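Local coordinates for sigma regulatory family protein-PP2C phosphatase (Chlamydia trachomatis serovar L2, PDB 6MAB) that probably senses TCA cycle intermediates through this periplasmic domain of a membrane protein that may act as a phosphatase, at residues Y72-F86 / Q140-T152. Numbering follows the deposited sequence.
Sequences YKEISLVKKEADGNF and QEVLGVLYTLSDT
Ser76 and Tyr147 exchange both backbone bonds at the middle of an antiparallel pairing between strands 74-80 and 142-151, Ser76 N to Tyr147 O at 2.7 Å and Tyr147 N to Ser76 O at 2.8 Å. Val78 with Val145 and Glu74 with Leu149 repeat this two-bond pattern, and Lys80 N closes the far end on Leu143 O. There, waters bridge Lys79 NZ to Leu143 O and Lys80 NZ to Val142 O. At the other end a classic beta bulge sets Lys73 and Glu74 opposite Leu149, whose O accepts from Glu74 N and, weakly, from Lys73 N; the same oxygen lies at the edge of the Tyr72 ring.

Ile75, Leu77, Leu146 and the Thr148 methyl pack together on one face. Ile75 CG1, anti to its own N (chi1 176°), runs alongside Thr148 and meets CG2 at 3.5 Å, while Leu146 CD1 reaches Ile75 CG1 and Leu77 CD2. Helix 35-45 covers this side with Leu39 and Phe42. On the reverse face Val78 CG2 touches Tyr147 CB at 3.9 Å, and Phe86 CE1 meets Val145 CG2.

Polar groups share that reverse face. The extended Glu74 lies beside Leu149 and brings OE2 to 3.6 Å from Tyr147 CD1, its carboxylate turned 41° from the ring. Ser76 OG donates to Glu74 OE2 at 2.7 Å; Tyr101 OH also bonds OE2, and Arg93 forms a salt bridge to OE1.

Inside the five-stranded antiparallel sheet, the paired strands therefore present an apolar face to helix 35-45 and, on the reverse face, a buried carboxylate, whose charge Arg93 probably balances and whose orientation Ser76 and Tyr101 help fix.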
loop_
_atom_site.group_PDB
_atom_site.type_symbol
_atom_site.label_atom_id
_atom_site.label_comp_id
_atom_site.label_asym_id
_atom_site.label_seq_id
_atom_site.Cartn_x
_atom_site.Cartn_y
_atom_site.Cartn_z
ATOM N N TYR A 72 1.897 -16.759 -1.058
ATOM C CA TYR A 72 2.549 -15.549 -0.584
ATOM C C TYR A 72 3.868 -15.379 -1.310
ATOM O O TYR A 72 4.541 -16.363 -1.627
ATOM C CB TYR A 72 2.795 -15.611 0.918
ATOM C CG TYR A 72 1.521 -15.509 1.696
ATOM C CD1 TYR A 72 1.004 -14.272 2.029
ATOM C CD2 TYR A 72 0.806 -16.639 2.052
ATOM C CE1 TYR A 72 -0.172 -14.158 2.726
ATOM C CE2 TYR A 72 -0.378 -16.532 2.762
ATOM C CZ TYR A 72 -0.854 -15.287 3.091
ATOM O OH TYR A 72 -2.037 -15.141 3.763
ATOM N N LYS A 73 4.245 -14.130 -1.585
ATOM C CA LYS A 73 5.614 -13.908 -2.019
ATOM C C LYS A 73 6.582 -14.240 -0.894
ATOM O O LYS A 73 7.671 -14.763 -1.148
ATOM C CB LYS A 73 5.797 -12.469 -2.495
ATOM C CG LYS A 73 7.254 -12.143 -2.860
ATOM C CD LYS A 73 7.430 -10.708 -3.349
ATOM C CE LYS A 73 8.871 -10.447 -3.771
ATOM N NZ LYS A 73 9.067 -10.821 -5.185
ATOM N N GLU A 74 6.185 -13.977 0.347
ATOM C CA GLU A 74 7.017 -14.267 1.505
ATOM C C GLU A 74 6.142 -14.338 2.736
ATOM O O GLU A 74 5.303 -13.460 2.955
ATOM C CB GLU A 74 8.087 -13.177 1.708
ATOM C CG GLU A 74 8.987 -13.381 2.934
ATOM C CD GLU A 74 10.082 -12.319 3.042
ATOM O OE1 GLU A 74 10.480 -11.802 1.985
ATOM O OE2 GLU A 74 10.537 -12.001 4.171
ATOM N N ILE A 75 6.357 -15.357 3.553
ATOM C CA ILE A 75 5.934 -15.305 4.940
ATOM C C ILE A 75 7.143 -15.631 5.812
ATOM O O ILE A 75 7.820 -16.641 5.589
ATOM C CB ILE A 75 4.754 -16.257 5.213
ATOM C CG1 ILE A 75 4.417 -16.229 6.686
ATOM C CG2 ILE A 75 5.084 -17.663 4.782
ATOM C CD1 ILE A 75 3.051 -16.794 6.970
ATOM N N SER A 76 7.442 -14.744 6.774
ATOM C CA SER A 76 8.650 -14.839 7.588
ATOM C C SER A 76 8.350 -14.621 9.066
ATOM O O SER A 76 7.567 -13.748 9.428
ATOM C CB SER A 76 9.697 -13.802 7.151
ATOM O OG SER A 76 10.168 -14.082 5.849
ATOM N N LEU A 77 9.015 -15.413 9.901
ATOM C CA LEU A 77 9.102 -15.168 11.328
ATOM C C LEU A 77 10.378 -14.397 11.590
ATOM O O LEU A 77 11.481 -14.893 11.302
ATOM C CB LEU A 77 9.129 -16.466 12.115
ATOM C CG LEU A 77 7.893 -17.306 12.325
ATOM C CD1 LEU A 77 8.321 -18.515 13.164
ATOM C CD2 LEU A 77 6.819 -16.479 13.022
ATOM N N VAL A 78 10.224 -13.206 12.151
ATOM C CA VAL A 78 11.312 -12.262 12.358
ATOM C C VAL A 78 11.505 -12.120 13.857
ATOM O O VAL A 78 10.629 -11.609 14.560
ATOM C CB VAL A 78 11.017 -10.911 11.695
ATOM C CG1 VAL A 78 12.268 -9.984 11.766
ATOM C CG2 VAL A 78 10.588 -11.129 10.262
ATOM N N LYS A 79 12.654 -12.575 14.355
ATOM C CA LYS A 79 12.914 -12.517 15.784
ATOM C C LYS A 79 13.308 -11.098 16.158
ATOM O O LYS A 79 14.076 -10.444 15.449
ATOM C CB LYS A 79 14.030 -13.488 16.167
ATOM C CG LYS A 79 14.422 -13.432 17.615
ATOM C CD LYS A 79 15.569 -14.391 17.900
ATOM C CE LYS A 79 15.996 -14.324 19.356
ATOM N NZ LYS A 79 14.904 -14.779 20.267
ATOM N N LYS A 80 12.774 -10.613 17.267
ATOM C CA LYS A 80 13.287 -9.400 17.883
ATOM C C LYS A 80 14.386 -9.826 18.849
ATOM O O LYS A 80 14.113 -10.427 19.893
ATOM C CB LYS A 80 12.179 -8.623 18.587
ATOM C CG LYS A 80 12.588 -7.217 19.029
ATOM C CD LYS A 80 11.458 -6.578 19.821
ATOM C CE LYS A 80 11.786 -5.167 20.285
ATOM N NZ LYS A 80 10.652 -4.638 21.096
ATOM N N GLU A 81 15.633 -9.546 18.484
ATOM C CA GLU A 81 16.761 -9.903 19.327
ATOM C C GLU A 81 16.770 -9.044 20.595
ATOM O O GLU A 81 16.062 -8.039 20.706
ATOM C CB GLU A 81 18.070 -9.731 18.555
ATOM C CG GLU A 81 18.133 -10.478 17.233
ATOM C CD GLU A 81 18.533 -11.934 17.392
ATOM O OE1 GLU A 81 18.490 -12.449 18.531
ATOM O OE2 GLU A 81 18.903 -12.557 16.374
ATOM N N ALA A 82 17.599 -9.446 21.563
ATOM C CA ALA A 82 17.653 -8.716 22.826
ATOM C C ALA A 82 18.101 -7.274 22.613
ATOM O O ALA A 82 17.568 -6.354 23.244
ATOM C CB ALA A 82 18.578 -9.433 23.809
ATOM N N ASP A 83 19.068 -7.054 21.721
ATOM C CA ASP A 83 19.537 -5.698 21.420
ATOM C C ASP A 83 18.532 -4.879 20.575
ATOM O O ASP A 83 18.899 -3.778 20.144
ATOM C CB ASP A 83 20.891 -5.767 20.707
ATOM C CG ASP A 83 20.849 -6.607 19.446
ATOM O OD1 ASP A 83 19.771 -6.725 18.837
ATOM O OD2 ASP A 83 21.905 -7.154 19.064
ATOM N N GLY A 84 17.318 -5.382 20.332
ATOM C CA GLY A 84 16.310 -4.664 19.580
ATOM C C GLY A 84 16.387 -4.834 18.077
ATOM O O GLY A 84 15.479 -4.372 17.375
ATOM N N ASN A 85 17.438 -5.473 17.561
ATOM C CA ASN A 85 17.549 -5.746 16.136
ATOM C C ASN A 85 16.610 -6.880 15.735
ATOM O O ASN A 85 16.301 -7.772 16.535
ATOM C CB ASN A 85 18.984 -6.123 15.766
ATOM C CG ASN A 85 19.966 -4.971 15.950
ATOM O OD1 ASN A 85 19.633 -3.809 15.730
ATOM N ND2 ASN A 85 21.185 -5.299 16.347
ATOM N N PHE A 86 16.179 -6.850 14.475
ATOM C CA PHE A 86 15.286 -7.860 13.916
ATOM C C PHE A 86 16.039 -8.760 12.947
ATOM O O PHE A 86 16.836 -8.282 12.129
ATOM C CB PHE A 86 14.111 -7.200 13.187
ATOM C CG PHE A 86 13.116 -6.558 14.108
ATOM C CD1 PHE A 86 12.126 -7.312 14.695
ATOM C CD2 PHE A 86 13.179 -5.208 14.384
ATOM C CE1 PHE A 86 11.197 -6.730 15.550
ATOM C CE2 PHE A 86 12.259 -4.620 15.238
ATOM C CZ PHE A 86 11.268 -5.393 15.822
ATOM N N GLN A 140 3.559 -10.706 27.477
ATOM C CA GLN A 140 3.073 -9.822 26.422
ATOM C C GLN A 140 4.185 -8.974 25.806
ATOM O O GLN A 140 3.897 -8.020 25.071
ATOM C CB GLN A 140 1.938 -8.918 26.922
ATOM C CG GLN A 140 0.547 -9.463 26.648
ATOM C CD GLN A 140 0.357 -10.887 27.124
ATOM O OE1 GLN A 140 0.537 -11.190 28.303
ATOM N NE2 GLN A 140 -0.009 -11.774 26.201
ATOM N N GLU A 141 5.445 -9.294 26.078
ATOM C CA GLU A 141 6.545 -8.634 25.391
ATOM C C GLU A 141 6.604 -9.074 23.930
ATOM O O GLU A 141 6.271 -10.213 23.586
ATOM C CB GLU A 141 7.874 -8.956 26.079
ATOM C CG GLU A 141 9.059 -8.250 25.460
ATOM N N VAL A 142 7.059 -8.166 23.067
ATOM C CA VAL A 142 7.228 -8.501 21.657
ATOM C C VAL A 142 8.402 -9.461 21.521
ATOM O O VAL A 142 9.538 -9.138 21.886
ATOM C CB VAL A 142 7.432 -7.245 20.796
ATOM C CG1 VAL A 142 7.836 -7.632 19.379
ATOM C CG2 VAL A 142 6.152 -6.410 20.736
ATOM N N LEU A 143 8.121 -10.658 21.017
ATOM C CA LEU A 143 9.149 -11.654 20.751
ATOM C C LEU A 143 9.629 -11.613 19.316
ATOM O O LEU A 143 10.729 -12.093 19.012
ATOM C CB LEU A 143 8.610 -13.054 21.038
ATOM C CG LEU A 143 8.137 -13.340 22.474
ATOM C CD1 LEU A 143 7.627 -14.759 22.619
ATOM C CD2 LEU A 143 9.285 -13.100 23.460
ATOM N N GLY A 144 8.819 -11.063 18.428
ATOM C CA GLY A 144 9.128 -11.087 17.020
ATOM C C GLY A 144 7.935 -10.579 16.248
ATOM O O GLY A 144 6.949 -10.114 16.828
ATOM N N VAL A 145 8.044 -10.684 14.934
ATOM C CA VAL A 145 7.034 -10.178 14.017
ATOM C C VAL A 145 6.771 -11.236 12.958
ATOM O O VAL A 145 7.707 -11.845 12.441
ATOM C CB VAL A 145 7.489 -8.852 13.376
ATOM C CG1 VAL A 145 6.514 -8.411 12.269
ATOM C CG2 VAL A 145 7.606 -7.780 14.457
ATOM N N LEU A 146 5.491 -11.485 12.664
ATOM C CA LEU A 146 5.098 -12.289 11.507
ATOM C C LEU A 146 4.945 -11.338 10.326
ATOM O O LEU A 146 4.086 -10.443 10.337
ATOM C CB LEU A 146 3.801 -13.044 11.768
ATOM C CG LEU A 146 3.356 -13.934 10.602
ATOM C CD1 LEU A 146 4.383 -15.020 10.329
ATOM C CD2 LEU A 146 2.006 -14.581 10.891
ATOM N N TYR A 147 5.827 -11.500 9.334
ATOM C CA TYR A 147 5.989 -10.604 8.204
ATOM C C TYR A 147 5.521 -11.321 6.940
ATOM O O TYR A 147 6.035 -12.393 6.616
ATOM C CB TYR A 147 7.467 -10.233 8.130
ATOM C CG TYR A 147 7.907 -9.326 6.999
ATOM C CD1 TYR A 147 8.201 -9.839 5.754
ATOM C CD2 TYR A 147 8.086 -7.964 7.209
ATOM C CE1 TYR A 147 8.640 -9.001 4.711
ATOM C CE2 TYR A 147 8.521 -7.125 6.178
ATOM C CZ TYR A 147 8.801 -7.656 4.944
ATOM O OH TYR A 147 9.250 -6.844 3.917
ATOM N N THR A 148 4.539 -10.749 6.236
ATOM C CA THR A 148 4.065 -11.340 4.989
ATOM C C THR A 148 4.030 -10.304 3.867
ATOM O O THR A 148 3.761 -9.108 4.081
ATOM C CB THR A 148 2.694 -12.010 5.112
ATOM O OG1 THR A 148 1.742 -11.070 5.573
ATOM C CG2 THR A 148 2.742 -13.183 6.079
ATOM N N LEU A 149 4.344 -10.799 2.668
ATOM C CA LEU A 149 4.275 -10.061 1.411
ATOM C C LEU A 149 3.357 -10.810 0.453
ATOM O O LEU A 149 3.570 -11.999 0.196
ATOM C CB LEU A 149 5.660 -9.926 0.775
ATOM C CG LEU A 149 6.775 -9.272 1.581
ATOM C CD1 LEU A 149 8.085 -9.319 0.791
ATOM C CD2 LEU A 149 6.442 -7.831 1.970
ATOM N N SER A 150 2.347 -10.114 -0.061
ATOM C CA SER A 150 1.356 -10.665 -0.975
ATOM C C SER A 150 1.235 -9.773 -2.216
ATOM O O SER A 150 1.082 -8.547 -2.101
ATOM C CB SER A 150 -0.011 -10.789 -0.224
ATOM O OG SER A 150 -1.095 -10.966 -1.102
ATOM N N ASP A 151 1.317 -10.377 -3.408
ATOM C CA ASP A 151 1.123 -9.602 -4.631
ATOM C C ASP A 151 -0.320 -9.110 -4.681
ATOM O O ASP A 151 -1.256 -9.909 -4.562
ATOM C CB ASP A 151 1.443 -10.453 -5.848
ATOM C CG ASP A 151 1.646 -9.633 -7.105
ATOM O OD1 ASP A 151 1.010 -8.577 -7.250
ATOM O OD2 ASP A 151 2.453 -10.064 -7.966
ATOM N N THR A 152 -0.507 -7.801 -4.833
ATOM C CA THR A 152 -1.843 -7.227 -4.867
ATOM C C THR A 152 -2.456 -7.159 -6.261
ATOM O O THR A 152 -3.533 -6.573 -6.406
ATOM C CB THR A 152 -1.845 -5.832 -4.264
ATOM O OG1 THR A 152 -1.084 -4.943 -5.093
ATOM C CG2 THR A 152 -1.276 -5.867 -2.855
HETATM O O HOH W 1 12.109 -13.561 20.728
HETATM O O HOH W 2 10.429 -6.544 23.105
#